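Local coordinates for protein mersacidin decarboxylase (Bacillus sp., PDB 1P3Y) that catalyses the oxidative decarboxylation of the C-terminal cysteine of the lantibiotic mersacidin to an aminoenethiol, as a homododecameric flavoprotein binding one FAD per subunit, at residues N93-T98 and E139-D144; T109-L112 and N117-F120; L127-T132 and I149-I154. All coordinates share one frame; numbering follows the deposited sequence.

Overall arrangement
Interactions 1 and 2 lie about 10 Å apart, centre to centre, and merge into one core: Thr98 CG2 is 3.6 Å from Val111 CG2, and Leu95 CD2 is 3.7 Å from Phe120 CD2. The centre of interaction 3 is about 14 Å from that of interaction 1 and about 20 Å from that of interaction 2. It is tied to the former by the salt bridge of Arg142 NH2 with Glu150 OE1 (2.9 Å), and to the latter by a probable hydrogen bond between Phe120 O and Ile149 N. Asn93 and Met128 meet one FAD, Thr109 another. The active-site residue His75 has its side chain about 9 Å from that of Val111 and about 12 Å from that of Thr98.

Interaction 1: residues N93-T98 and E139-D144; sequences NILGQT and EQLRKD. With FAD (flavin-adenine dinucleotide), chain B.
Leu141 reaches from helix 132-144 with its two methyl groups divided between two residues of helix 92-99. CD1 of Leu141 lies 3.7 Å from Leu95 CD2, the two side chains crossing at about a right angle, while Leu141 CD2 approaches Thr98 OG1 at 3.6 Å. No direct hydrogen bond joins the segments. The Thr98 hydroxyl is instead turned back on its own helix: with OG1 set between the backbone N and the carbonyl carbon (chi1 48°), it donates to Ile94 O at 2.6 Å. That carbonyl also accepts from Thr98 N, and the two donors arrive from opposite faces of its plane. Beside the leucine, one water donates to Asp144 OD2 (2.7 Å) and weakly to Thr98 O. Asp144 OD2 has a second partner, a salt bridge to Arg136 of a neighbouring subunit.

At the start of helix 92-99, Asn93 ND2 gives an almost straight bond to O2P of FAD, 2.7 Å long at 172°, and Asn93 OD1 accepts from the backbone N of Ala103 of another subunit. In this Rossmann-type fold helix 92-99 follows strand 84-90 of the parallel sheet; Thr98 touches Val111 of helix 106-113, and Phe120 of strand 119-122 packs against Ile94, Leu95 and Thr98.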
loop_
_atom_site.group_PDB
_atom_site.type_symbol
_atom_site.label_atom_id
_atom_site.label_comp_id
_atom_site.label_asym_id
_atom_site.label_seq_id
_atom_site.Cartn_x
_atom_site.Cartn_y
_atom_site.Cartn_z
ATOM N N ASN A 93 7.979 2.502 -32.413
ATOM C CA ASN A 93 6.855 1.730 -31.911
ATOM C C ASN A 93 5.510 2.275 -32.410
ATOM O O ASN A 93 4.731 1.542 -33.017
ATOM C CB ASN A 93 6.883 1.697 -30.375
ATOM C CG ASN A 93 5.665 1.010 -29.798
ATOM O OD1 ASN A 93 5.415 -0.170 -30.081
ATOM N ND2 ASN A 93 4.881 1.748 -28.999
ATOM N N ILE A 94 5.229 3.553 -32.157
ATOM C CA ILE A 94 3.969 4.144 -32.611
ATOM C C ILE A 94 3.821 4.010 -34.144
ATOM O O ILE A 94 2.723 3.718 -34.646
ATOM C CB ILE A 94 3.864 5.637 -32.141
ATOM C CG1 ILE A 94 2.814 5.755 -31.016
ATOM C CG2 ILE A 94 3.597 6.576 -33.298
ATOM C CD1 ILE A 94 1.496 5.111 -31.262
ATOM N N LEU A 95 4.920 4.206 -34.883
ATOM C CA LEU A 95 4.889 4.059 -36.341
ATOM C C LEU A 95 4.508 2.615 -36.669
ATOM O O LEU A 95 3.635 2.382 -37.520
ATOM C CB LEU A 95 6.253 4.381 -36.975
ATOM C CG LEU A 95 6.717 5.842 -36.824
ATOM C CD1 LEU A 95 8.113 6.021 -37.409
ATOM C CD2 LEU A 95 5.720 6.792 -37.487
ATOM N N GLY A 96 5.151 1.653 -35.992
ATOM C CA GLY A 96 4.848 0.247 -36.232
ATOM C C GLY A 96 3.416 -0.134 -35.852
ATOM O O GLY A 96 2.760 -0.965 -36.503
ATOM N N GLN A 97 2.898 0.484 -34.799
ATOM C CA GLN A 97 1.554 0.142 -34.387
ATOM C C GLN A 97 0.537 0.708 -35.354
ATOM O O GLN A 97 -0.364 -0.012 -35.811
ATOM C CB GLN A 97 1.258 0.639 -32.954
ATOM C CG GLN A 97 1.681 -0.346 -31.853
ATOM C CD GLN A 97 1.282 0.097 -30.442
ATOM O OE1 GLN A 97 0.100 0.211 -30.121
ATOM N NE2 GLN A 97 2.277 0.345 -29.601
ATOM N N THR A 98 0.688 1.989 -35.674
ATOM C CA THR A 98 -0.278 2.644 -36.545
ATOM C C THR A 98 -0.227 2.096 -37.968
ATOM O O THR A 98 -1.268 1.887 -38.602
ATOM C CB THR A 98 -0.076 4.175 -36.544
ATOM O OG1 THR A 98 1.312 4.471 -36.733
ATOM C CG2 THR A 98 -0.550 4.771 -35.211
ATOM N N GLU A 139 6.532 4.083 -45.147
ATOM C CA GLU A 139 5.956 3.993 -46.470
ATOM C C GLU A 139 4.493 3.585 -46.376
ATOM O O GLU A 139 3.605 4.277 -46.908
ATOM C CB GLU A 139 6.759 2.998 -47.321
ATOM C CG GLU A 139 6.330 2.897 -48.796
ATOM C CD GLU A 139 6.065 4.259 -49.449
ATOM O OE1 GLU A 139 6.839 5.214 -49.169
ATOM O OE2 GLU A 139 5.088 4.362 -50.245
ATOM N N GLN A 140 4.233 2.494 -45.659
ATOM C CA GLN A 140 2.878 1.971 -45.486
ATOM C C GLN A 140 1.907 3.030 -44.970
ATOM O O GLN A 140 0.749 3.076 -45.389
ATOM C CB GLN A 140 2.891 0.768 -44.540
ATOM C CG GLN A 140 1.554 0.053 -44.421
ATOM C CD GLN A 140 1.130 -0.610 -45.717
ATOM O OE1 GLN A 140 1.645 -1.663 -46.087
ATOM N NE2 GLN A 140 0.185 0.005 -46.415
ATOM N N LEU A 141 2.369 3.842 -44.023
ATOM C CA LEU A 141 1.558 4.917 -43.464
ATOM C C LEU A 141 1.204 5.931 -44.554
ATOM O O LEU A 141 0.058 6.407 -44.636
ATOM C CB LEU A 141 2.320 5.610 -42.328
ATOM C CG LEU A 141 2.365 4.868 -40.986
ATOM C CD1 LEU A 141 3.435 5.482 -40.093
ATOM C CD2 LEU A 141 0.982 4.935 -40.321
ATOM N N ARG A 142 2.197 6.270 -45.379
ATOM C CA ARG A 142 1.986 7.203 -46.482
ATOM C C ARG A 142 0.976 6.592 -47.453
ATOM O O ARG A 142 -0.033 7.221 -47.790
ATOM C CB ARG A 142 3.307 7.489 -47.190
ATOM C CG ARG A 142 4.063 8.645 -46.575
ATOM C CD ARG A 142 5.552 8.551 -46.832
ATOM N NE ARG A 142 6.271 9.652 -46.198
ATOM C CZ ARG A 142 7.592 9.669 -46.041
ATOM N NH1 ARG A 142 8.327 8.641 -46.484
ATOM N NH2 ARG A 142 8.174 10.694 -45.414
ATOM N N LYS A 143 1.237 5.359 -47.882
ATOM C CA LYS A 143 0.317 4.681 -48.784
ATOM C C LYS A 143 -1.098 4.732 -48.191
ATOM O O LYS A 143 -2.078 4.872 -48.925
ATOM C CB LYS A 143 0.734 3.219 -49.000
ATOM C CG LYS A 143 -0.121 2.522 -50.057
ATOM C CD LYS A 143 -0.114 0.991 -49.959
ATOM C CE LYS A 143 -1.157 0.462 -48.939
ATOM N NZ LYS A 143 -1.170 -1.042 -48.840
ATOM N N ASP A 144 -1.197 4.629 -46.862
ATOM C CA ASP A 144 -2.490 4.662 -46.182
ATOM C C ASP A 144 -3.091 6.060 -46.113
ATOM O O ASP A 144 -4.266 6.210 -45.796
ATOM C CB ASP A 144 -2.373 4.105 -44.767
ATOM C CG ASP A 144 -2.228 2.598 -44.739
ATOM O OD1 ASP A 144 -2.409 1.954 -45.798
ATOM O OD2 ASP A 144 -1.946 2.058 -43.641
HETATM P PA FAD B . 4.403 3.144 -24.658
HETATM O O1A FAD B . 4.947 4.195 -23.697
HETATM O O2A FAD B . 2.903 2.919 -24.697
HETATM O O5B FAD B . 5.085 1.678 -24.384
HETATM C C5B FAD B . 6.313 1.476 -23.622
HETATM C C4B FAD B . 6.031 1.089 -22.176
HETATM O O4B FAD B . 4.707 1.474 -21.820
HETATM C C3B FAD B . 6.097 -0.422 -21.888
HETATM O O3B FAD B . 7.153 -0.574 -20.945
HETATM C C2B FAD B . 4.727 -0.749 -21.392
HETATM O O2B FAD B . 4.541 -1.781 -20.465
HETATM C C1B FAD B . 4.209 0.584 -20.858
HETATM N N9A FAD B . 2.733 0.840 -20.800
HETATM C C8A FAD B . 1.748 1.064 -21.857
HETATM N N7A FAD B . 0.521 1.255 -21.427
HETATM C C5A FAD B . 0.624 1.169 -20.001
HETATM C C6A FAD B . -0.329 1.268 -18.912
HETATM N N6A FAD B . -1.634 1.517 -19.114
HETATM N N1A FAD B . 0.148 1.095 -17.576
HETATM C C2A FAD B . 1.466 0.838 -17.314
HETATM N N3A FAD B . 2.476 0.737 -18.315
HETATM C C4A FAD B . 1.894 0.917 -19.652
HETATM N N1 FAD B . 11.966 4.981 -29.116
HETATM C C2 FAD B . 11.910 5.654 -30.330
HETATM O O2 FAD B . 11.414 5.096 -31.346
HETATM N N3 FAD B . 12.409 6.964 -30.410
HETATM C C4 FAD B . 12.999 7.703 -29.316
HETATM O O4 FAD B . 13.438 8.902 -29.503
HETATM C C4X FAD B . 13.026 7.007 -28.109
HETATM N N5 FAD B . 13.578 7.710 -26.983
HETATM C C5X FAD B . 13.591 7.032 -25.723
HETATM C C6 FAD B . 14.125 7.682 -24.569
HETATM C C7 FAD B . 14.171 7.064 -23.251
HETATM C C7M FAD B . 14.764 7.875 -22.064
HETATM C C8 FAD B . 13.636 5.691 -23.114
HETATM C C8M FAD B . 13.608 4.925 -21.807
HETATM C C9 FAD B . 13.101 5.008 -24.218
HETATM C C9A FAD B . 13.058 5.625 -25.536
HETATM N N10 FAD B . 12.520 5.000 -26.795
HETATM C C10 FAD B . 12.504 5.665 -28.030
HETATM C "C1'" FAD B . 12.003 3.668 -26.683
HETATM C "C2'" FAD B . 10.528 3.508 -26.607
HETATM O "O2'" FAD B . 10.055 4.235 -25.386
HETATM C "C3'" FAD B . 10.148 2.082 -26.468
HETATM O "O3'" FAD B . 10.213 1.375 -27.724
HETATM C "C4'" FAD B . 8.718 1.852 -25.897
HETATM O "O4'" FAD B . 8.525 0.404 -25.758
HETATM C "C5'" FAD B . 7.594 2.384 -26.751
HETATM O "O5'" FAD B . 7.326 3.760 -26.441
HETATM P P FAD B . 5.958 4.451 -26.815
HETATM O O1P FAD B . 6.064 5.837 -26.342
HETATM O O2P FAD B . 5.710 4.257 -28.289
HETATM O O3P FAD B . 4.831 3.526 -26.118
HETATM O O HOH W 1 -2.643 3.178 -41.315
#

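Interaction 2: residues T109-L112 and N117-F120; sequences TTVL and NTIF. With FAD (flavin-adenine dinucleotide), chain C.
A water bridges Val111 and Thr118, whose segments share no direct hydrogen bond. It donates to Val111 O at 2.7 Å and accepts from Thr118 OG1 at 2.7 Å, a direction that leaves the threonine hydroxyl as donor and gives the helix carbonyl a partner from the strand side. Next to this bridge the side chains touch by van der Waals contact: Val111 CG1, anti to the backbone N (chi1 169°), lies 3.8 Å from Thr118 OG1, and the two side chains cross at about a right angle. The other branch, CG2, makes an apolar contact with Phe120 CZ, approaching it obliquely at 4.2 Å. Thr118 CG2 lies 3.8 Å above one face of that ring, displaced toward its rim, so the threonine methyl and the valine both border the phenyl group.

Two residues earlier in the helix, Thr109 OG1 accepts a 2.7 Å hydrogen bond from O3' of an FAD that is also hydrogen-bonded by Asn93 ND2 of a neighbouring subunit; the cofactor site is therefore shared between chains. Val111 touches Tyr85 and Ile87 of strand 84-90 and Thr98 of helix 92-99, placing helix 106-113 against the parallel sheet where strand 119-122 runs between strands 84-90 and 147-148.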
loop_
_atom_site.group_PDB
_atom_site.type_symbol
_atom_site.label_atom_id
_atom_site.label_comp_id
_atom_site.label_asym_id
_atom_site.label_seq_id
_atom_site.Cartn_x
_atom_site.Cartn_y
_atom_site.Cartn_z
ATOM N N THR A 109 -4.605 4.468 -30.683
ATOM C CA THR A 109 -6.032 4.261 -30.848
ATOM C C THR A 109 -6.669 5.510 -31.461
ATOM O O THR A 109 -7.529 5.439 -32.349
ATOM C CB THR A 109 -6.708 3.961 -29.464
ATOM O OG1 THR A 109 -6.126 2.783 -28.886
ATOM C CG2 THR A 109 -8.215 3.727 -29.636
ATOM N N THR A 110 -6.242 6.662 -30.972
ATOM C CA THR A 110 -6.771 7.913 -31.459
ATOM C C THR A 110 -6.552 8.052 -32.957
ATOM O O THR A 110 -7.393 8.614 -33.655
ATOM C CB THR A 110 -6.136 9.081 -30.703
ATOM O OG1 THR A 110 -6.444 8.934 -29.305
ATOM C CG2 THR A 110 -6.670 10.422 -31.222
ATOM N N VAL A 111 -5.437 7.530 -33.461
ATOM C CA VAL A 111 -5.170 7.615 -34.894
ATOM C C VAL A 111 -6.334 6.973 -35.648
ATOM O O VAL A 111 -6.828 7.530 -36.620
ATOM C CB VAL A 111 -3.838 6.911 -35.277
ATOM C CG1 VAL A 111 -3.726 6.780 -36.804
ATOM C CG2 VAL A 111 -2.651 7.717 -34.747
ATOM N N LEU A 112 -6.786 5.813 -35.190
ATOM C CA LEU A 112 -7.899 5.143 -35.849
ATOM C C LEU A 112 -9.215 5.857 -35.632
ATOM O O LEU A 112 -10.094 5.790 -36.477
ATOM C CB LEU A 112 -8.060 3.701 -35.356
ATOM C CG LEU A 112 -6.993 2.671 -35.727
ATOM C CD1 LEU A 112 -7.332 1.373 -35.036
ATOM C CD2 LEU A 112 -6.918 2.467 -37.206
ATOM N N ASN A 117 -6.647 12.095 -41.569
ATOM C CA ASN A 117 -5.364 11.407 -41.512
ATOM C C ASN A 117 -4.528 12.079 -40.443
ATOM O O ASN A 117 -4.816 13.205 -40.057
ATOM C CB ASN A 117 -4.646 11.505 -42.857
ATOM C CG ASN A 117 -5.239 10.580 -43.903
ATOM O OD1 ASN A 117 -5.139 10.860 -45.101
ATOM N ND2 ASN A 117 -5.846 9.463 -43.463
ATOM N N THR A 118 -3.483 11.395 -39.982
ATOM C CA THR A 118 -2.612 11.932 -38.935
ATOM C C THR A 118 -1.231 12.294 -39.472
ATOM O O THR A 118 -0.663 11.571 -40.296
ATOM C CB THR A 118 -2.415 10.881 -37.787
ATOM O OG1 THR A 118 -3.677 10.590 -37.180
ATOM C CG2 THR A 118 -1.441 11.394 -36.724
ATOM N N ILE A 119 -0.676 13.404 -38.995
ATOM C CA ILE A 119 0.660 13.781 -39.427
ATOM C C ILE A 119 1.638 13.354 -38.327
ATOM O O ILE A 119 1.457 13.717 -37.164
ATOM C CB ILE A 119 0.783 15.312 -39.693
ATOM C CG1 ILE A 119 2.260 15.706 -39.741
ATOM C CG2 ILE A 119 0.085 16.094 -38.613
ATOM C CD1 ILE A 119 2.497 17.156 -40.046
ATOM N N PHE A 120 2.663 12.585 -38.711
ATOM C CA PHE A 120 3.680 12.084 -37.788
ATOM C C PHE A 120 5.017 12.798 -37.886
ATOM O O PHE A 120 5.473 13.123 -38.977
ATOM C CB PHE A 120 3.969 10.607 -38.056
ATOM C CG PHE A 120 2.808 9.710 -37.832
ATOM C CD1 PHE A 120 1.775 9.640 -38.766
ATOM C CD2 PHE A 120 2.746 8.915 -36.677
ATOM C CE1 PHE A 120 0.690 8.784 -38.561
ATOM C CE2 PHE A 120 1.677 8.057 -36.452
ATOM C CZ PHE A 120 0.641 7.986 -37.395
HETATM P PA FAD C . -6.195 -4.306 -24.090
HETATM O O1A FAD C . -7.326 -4.082 -23.092
HETATM O O2A FAD C . -5.259 -5.477 -23.858
HETATM O O5B FAD C . -5.248 -2.974 -24.226
HETATM C C5B FAD C . -5.643 -1.642 -23.781
HETATM C C4B FAD C . -5.091 -1.314 -22.398
HETATM O O4B FAD C . -4.750 -2.516 -21.715
HETATM C C3B FAD C . -3.800 -0.477 -22.401
HETATM O O3B FAD C . -4.143 0.736 -21.737
HETATM C C2B FAD C . -2.812 -1.348 -21.698
HETATM O O2B FAD C . -1.776 -0.777 -20.949
HETATM C C1B FAD C . -3.682 -2.265 -20.843
HETATM N N9A FAD C . -3.168 -3.615 -20.438
HETATM C C8A FAD C . -2.929 -4.831 -21.214
HETATM N N7A FAD C . -2.464 -5.841 -20.513
HETATM C C5A FAD C . -2.366 -5.335 -19.176
HETATM C C6A FAD C . -1.922 -5.895 -17.915
HETATM N N6A FAD C . -1.502 -7.166 -17.797
HETATM N N1A FAD C . -1.939 -5.058 -16.757
HETATM C C2A FAD C . -2.356 -3.756 -16.821
HETATM N N3A FAD C . -2.822 -3.122 -18.011
HETATM C C4A FAD C . -2.760 -4.053 -19.146
HETATM N N1 FAD C . -11.771 0.032 -29.618
HETATM C C2 FAD C . -12.390 -0.652 -30.656
HETATM O O2 FAD C . -11.713 -1.080 -31.630
HETATM N N3 FAD C . -13.777 -0.864 -30.606
HETATM C C4 FAD C . -14.653 -0.420 -29.544
HETATM O O4 FAD C . -15.920 -0.660 -29.604
HETATM C C4X FAD C . -14.000 0.248 -28.510
HETATM N N5 FAD C . -14.825 0.685 -27.416
HETATM C C5X FAD C . -14.177 1.347 -26.325
HETATM C C6 FAD C . -14.946 1.801 -25.210
HETATM C C7 FAD C . -14.364 2.478 -24.059
HETATM C C7M FAD C . -15.299 2.916 -22.896
HETATM C C8 FAD C . -12.901 2.704 -24.059
HETATM C C8M FAD C . -12.155 3.386 -22.930
HETATM C C9 FAD C . -12.102 2.278 -25.132
HETATM C C9A FAD C . -12.684 1.604 -26.283
HETATM N N10 FAD C . -11.941 1.107 -27.493
HETATM C C10 FAD C . -12.574 0.455 -28.562
HETATM C "C1'" FAD C . -10.524 1.323 -27.513
HETATM C "C2'" FAD C . -9.651 0.173 -27.165
HETATM O "O2'" FAD C . -9.982 -0.240 -25.764
HETATM C "C3'" FAD C . -8.218 0.555 -27.203
HETATM O "O3'" FAD C . -7.703 0.606 -28.551
HETATM C "C4'" FAD C . -7.280 -0.392 -26.400
HETATM O "O4'" FAD C . -5.922 0.158 -26.481
HETATM C "C5'" FAD C . -7.228 -1.816 -26.897
HETATM O "O5'" FAD C . -8.272 -2.602 -26.301
HETATM P P FAD C . -8.212 -4.178 -26.258
HETATM O O1P FAD C . -9.441 -4.609 -25.581
HETATM O O2P FAD C . -7.997 -4.688 -27.660
HETATM O O3P FAD C . -6.815 -4.511 -25.517
HETATM O O HOH W 2 -5.815 9.385 -38.295
#

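Interaction 3: residues L127-T132 and I149-I154; sequences LMWNKT and IEPVEI. With FAD (flavin-adenine dinucleotide), chain B.
Proline-on-tryptophan CH-pi packing joins the C-terminal end of helix 126-129 to the loop that leaves strand 147-148, a partly buried contact about 17 Å from the centre of the chain. Pro151 CG stands 3.9 Å from the centroid of the six-membered ring of Trp129 and only 9° off the ring normal, so the proline is over the face. Its neighbour CD is on the same face but displaced to the rim, beside CH2 of Trp129. The indole reaches the proline because CG of Trp129 is anti to the backbone N (chi1 178°), which sends the ring out from the helix to face Pro151 from the opposite direction.

In this Rossmann-type flavoprotein, the two segments follow the neighbouring parallel strands 119-122 and 147-148, and Trp129 also packs on Pro122 and Met124.

Glu150 meets the same indole differently, at its edge. OE2 of Glu150 lies in the ring plane, 3.5 Å from CZ2 of Trp129, and the carboxylate is turned nearly perpendicular to the ring, the planes being 88° apart. Its other oxygen, OE1, forms a salt bridge with Arg142 of helix 132-144, which probably helps to hold the carboxylate beside the indole.

One residue before the tryptophan, Met128 is directed to the cofactor: its CE comes within 3.3 Å of O2 on the flavin ring, its chain bent at chi3 (77°). Met128 also touches the active-site residue His75 of a neighbouring subunit, while Lys131 NZ hydrogen-bonds to His114 O of that subunit.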
loop_
_atom_site.group_PDB
_atom_site.type_symbol
_atom_site.label_atom_id
_atom_site.label_comp_id
_atom_site.label_asym_id
_atom_site.label_seq_id
_atom_site.Cartn_x
_atom_site.Cartn_y
_atom_site.Cartn_z
ATOM N N LEU A 127 20.439 4.357 -35.584
ATOM C CA LEU A 127 20.482 2.927 -35.851
ATOM C C LEU A 127 19.051 2.466 -36.132
ATOM O O LEU A 127 18.787 1.742 -37.097
ATOM C CB LEU A 127 21.057 2.169 -34.652
ATOM C CG LEU A 127 22.584 2.249 -34.507
ATOM C CD1 LEU A 127 23.022 1.625 -33.192
ATOM C CD2 LEU A 127 23.246 1.539 -35.683
ATOM N N MET A 128 18.122 2.909 -35.293
ATOM C CA MET A 128 16.721 2.543 -35.450
ATOM C C MET A 128 16.142 3.108 -36.736
ATOM O O MET A 128 15.364 2.447 -37.425
ATOM C CB MET A 128 15.908 3.073 -34.267
ATOM C CG MET A 128 16.287 2.472 -32.930
ATOM S SD MET A 128 15.589 3.416 -31.578
ATOM C CE MET A 128 13.858 2.847 -31.640
ATOM N N TRP A 129 16.515 4.341 -37.049
ATOM C CA TRP A 129 16.003 4.996 -38.241
ATOM C C TRP A 129 16.400 4.276 -39.539
ATOM O O TRP A 129 15.647 4.271 -40.523
ATOM C CB TRP A 129 16.459 6.464 -38.252
ATOM C CG TRP A 129 16.013 7.214 -39.471
ATOM C CD1 TRP A 129 16.767 7.492 -40.583
ATOM C CD2 TRP A 129 14.696 7.730 -39.742
ATOM N NE1 TRP A 129 16.005 8.145 -41.528
ATOM C CE2 TRP A 129 14.732 8.305 -41.043
ATOM C CE3 TRP A 129 13.495 7.761 -39.021
ATOM C CZ2 TRP A 129 13.603 8.907 -41.638
ATOM C CZ3 TRP A 129 12.369 8.359 -39.611
ATOM C CH2 TRP A 129 12.435 8.924 -40.909
ATOM N N ASN A 130 17.555 3.624 -39.535
ATOM C CA ASN A 130 18.002 2.944 -40.740
ATOM C C ASN A 130 17.516 1.520 -40.871
ATOM O O ASN A 130 17.864 0.832 -41.829
ATOM C CB ASN A 130 19.534 2.993 -40.851
ATOM C CG ASN A 130 20.059 4.423 -40.979
ATOM O OD1 ASN A 130 19.506 5.245 -41.728
ATOM N ND2 ASN A 130 21.132 4.725 -40.249
ATOM N N LYS A 131 16.707 1.074 -39.920
ATOM C CA LYS A 131 16.172 -0.284 -39.978
ATOM C C LYS A 131 15.101 -0.420 -41.075
ATOM O O LYS A 131 14.227 0.447 -41.247
ATOM C CB LYS A 131 15.606 -0.699 -38.603
ATOM C CG LYS A 131 16.677 -1.018 -37.575
ATOM C CD LYS A 131 17.431 -2.274 -37.970
ATOM C CE LYS A 131 18.731 -2.453 -37.191
ATOM N NZ LYS A 131 18.520 -2.669 -35.751
ATOM N N THR A 132 15.194 -1.518 -41.815
ATOM C CA THR A 132 14.274 -1.810 -42.907
ATOM C C THR A 132 12.798 -1.626 -42.528
ATOM O O THR A 132 12.056 -0.910 -43.227
ATOM C CB THR A 132 14.485 -3.262 -43.410
ATOM O OG1 THR A 132 15.882 -3.493 -43.626
ATOM C CG2 THR A 132 13.734 -3.502 -44.705
ATOM N N ILE A 149 6.496 13.643 -41.513
ATOM C CA ILE A 149 7.558 14.634 -41.590
ATOM C C ILE A 149 8.858 13.970 -41.156
ATOM O O ILE A 149 9.001 13.529 -40.018
ATOM C CB ILE A 149 7.255 15.833 -40.680
ATOM C CG1 ILE A 149 5.896 16.446 -41.060
ATOM C CG2 ILE A 149 8.381 16.836 -40.740
ATOM C CD1 ILE A 149 5.639 16.575 -42.557
ATOM N N GLU A 150 9.806 13.884 -42.077
ATOM C CA GLU A 150 11.078 13.250 -41.779
ATOM C C GLU A 150 11.894 14.082 -40.804
ATOM O O GLU A 150 11.725 15.291 -40.696
ATOM C CB GLU A 150 11.869 13.041 -43.085
ATOM C CG GLU A 150 11.088 12.295 -44.182
ATOM C CD GLU A 150 11.767 11.008 -44.651
ATOM O OE1 GLU A 150 11.048 10.111 -45.183
ATOM O OE2 GLU A 150 13.013 10.907 -44.493
ATOM N N PRO A 151 12.762 13.430 -40.034
ATOM C CA PRO A 151 13.588 14.194 -39.093
ATOM C C PRO A 151 14.822 14.719 -39.853
ATOM O O PRO A 151 15.162 14.223 -40.937
ATOM C CB PRO A 151 13.943 13.155 -38.024
ATOM C CG PRO A 151 13.993 11.870 -38.817
ATOM C CD PRO A 151 12.769 11.995 -39.706
ATOM N N VAL A 152 15.490 15.718 -39.293
ATOM C CA VAL A 152 16.663 16.293 -39.933
ATOM C C VAL A 152 17.938 16.018 -39.144
ATOM O O VAL A 152 17.918 15.943 -37.923
ATOM C CB VAL A 152 16.496 17.822 -40.109
ATOM C CG1 VAL A 152 15.432 18.101 -41.141
ATOM C CG2 VAL A 152 16.100 18.467 -38.792
ATOM N N GLU A 153 19.051 15.869 -39.849
ATOM C CA GLU A 153 20.328 15.620 -39.197
ATOM C C GLU A 153 20.800 16.920 -38.566
ATOM O O GLU A 153 20.553 18.003 -39.088
ATOM C CB GLU A 153 21.347 15.144 -40.219
ATOM C CG GLU A 153 20.733 14.258 -41.274
ATOM C CD GLU A 153 21.764 13.569 -42.125
ATOM O OE1 GLU A 153 21.370 12.986 -43.163
ATOM O OE2 GLU A 153 22.962 13.606 -41.748
ATOM N N ILE A 154 21.486 16.812 -37.439
ATOM C CA ILE A 154 21.967 17.997 -36.756
ATOM C C ILE A 154 23.257 17.789 -35.961
ATOM O O ILE A 154 23.755 16.663 -35.822
ATOM C CB ILE A 154 20.872 18.565 -35.818
ATOM C CG1 ILE A 154 19.944 17.437 -35.341
ATOM C CG2 ILE A 154 20.083 19.655 -36.544
ATOM C CD1 ILE A 154 20.638 16.342 -34.564
HETATM P PA FAD B . 4.403 3.144 -24.658
HETATM O O1A FAD B . 4.947 4.195 -23.697
HETATM O O2A FAD B . 2.903 2.919 -24.697
HETATM O O5B FAD B . 5.085 1.678 -24.384
HETATM C C5B FAD B . 6.313 1.476 -23.622
HETATM C C4B FAD B . 6.031 1.089 -22.176
HETATM O O4B FAD B . 4.707 1.474 -21.820
HETATM C C3B FAD B . 6.097 -0.422 -21.888
HETATM O O3B FAD B . 7.153 -0.574 -20.945
HETATM C C2B FAD B . 4.727 -0.749 -21.392
HETATM O O2B FAD B . 4.541 -1.781 -20.465
HETATM C C1B FAD B . 4.209 0.584 -20.858
HETATM N N9A FAD B . 2.733 0.840 -20.800
HETATM C C8A FAD B . 1.748 1.064 -21.857
HETATM N N7A FAD B . 0.521 1.255 -21.427
HETATM C C5A FAD B . 0.624 1.169 -20.001
HETATM C C6A FAD B . -0.329 1.268 -18.912
HETATM N N6A FAD B . -1.634 1.517 -19.114
HETATM N N1A FAD B . 0.148 1.095 -17.576
HETATM C C2A FAD B . 1.466 0.838 -17.314
HETATM N N3A FAD B . 2.476 0.737 -18.315
HETATM C C4A FAD B . 1.894 0.917 -19.652
HETATM N N1 FAD B . 11.966 4.981 -29.116
HETATM C C2 FAD B . 11.910 5.654 -30.330
HETATM O O2 FAD B . 11.414 5.096 -31.346
HETATM N N3 FAD B . 12.409 6.964 -30.410
HETATM C C4 FAD B . 12.999 7.703 -29.316
HETATM O O4 FAD B . 13.438 8.902 -29.503
HETATM C C4X FAD B . 13.026 7.007 -28.109
HETATM N N5 FAD B . 13.578 7.710 -26.983
HETATM C C5X FAD B . 13.591 7.032 -25.723
HETATM C C6 FAD B . 14.125 7.682 -24.569
HETATM C C7 FAD B . 14.171 7.064 -23.251
HETATM C C7M FAD B . 14.764 7.875 -22.064
HETATM C C8 FAD B . 13.636 5.691 -23.114
HETATM C C8M FAD B . 13.608 4.925 -21.807
HETATM C C9 FAD B . 13.101 5.008 -24.218
HETATM C C9A FAD B . 13.058 5.625 -25.536
HETATM N N10 FAD B . 12.520 5.000 -26.795
HETATM C C10 FAD B . 12.504 5.665 -28.030
HETATM C "C1'" FAD B . 12.003 3.668 -26.683
HETATM C "C2'" FAD B . 10.528 3.508 -26.607
HETATM O "O2'" FAD B . 10.055 4.235 -25.386
HETATM C "C3'" FAD B . 10.148 2.082 -26.468
HETATM O "O3'" FAD B . 10.213 1.375 -27.724
HETATM C "C4'" FAD B . 8.718 1.852 -25.897
HETATM O "O4'" FAD B . 8.525 0.404 -25.758
HETATM C "C5'" FAD B . 7.594 2.384 -26.751
HETATM O "O5'" FAD B . 7.326 3.760 -26.441
HETATM P P FAD B . 5.958 4.451 -26.815
HETATM O O1P FAD B . 6.064 5.837 -26.342
HETATM O O2P FAD B . 5.710 4.257 -28.289
HETATM O O3P FAD B . 4.831 3.526 -26.118
#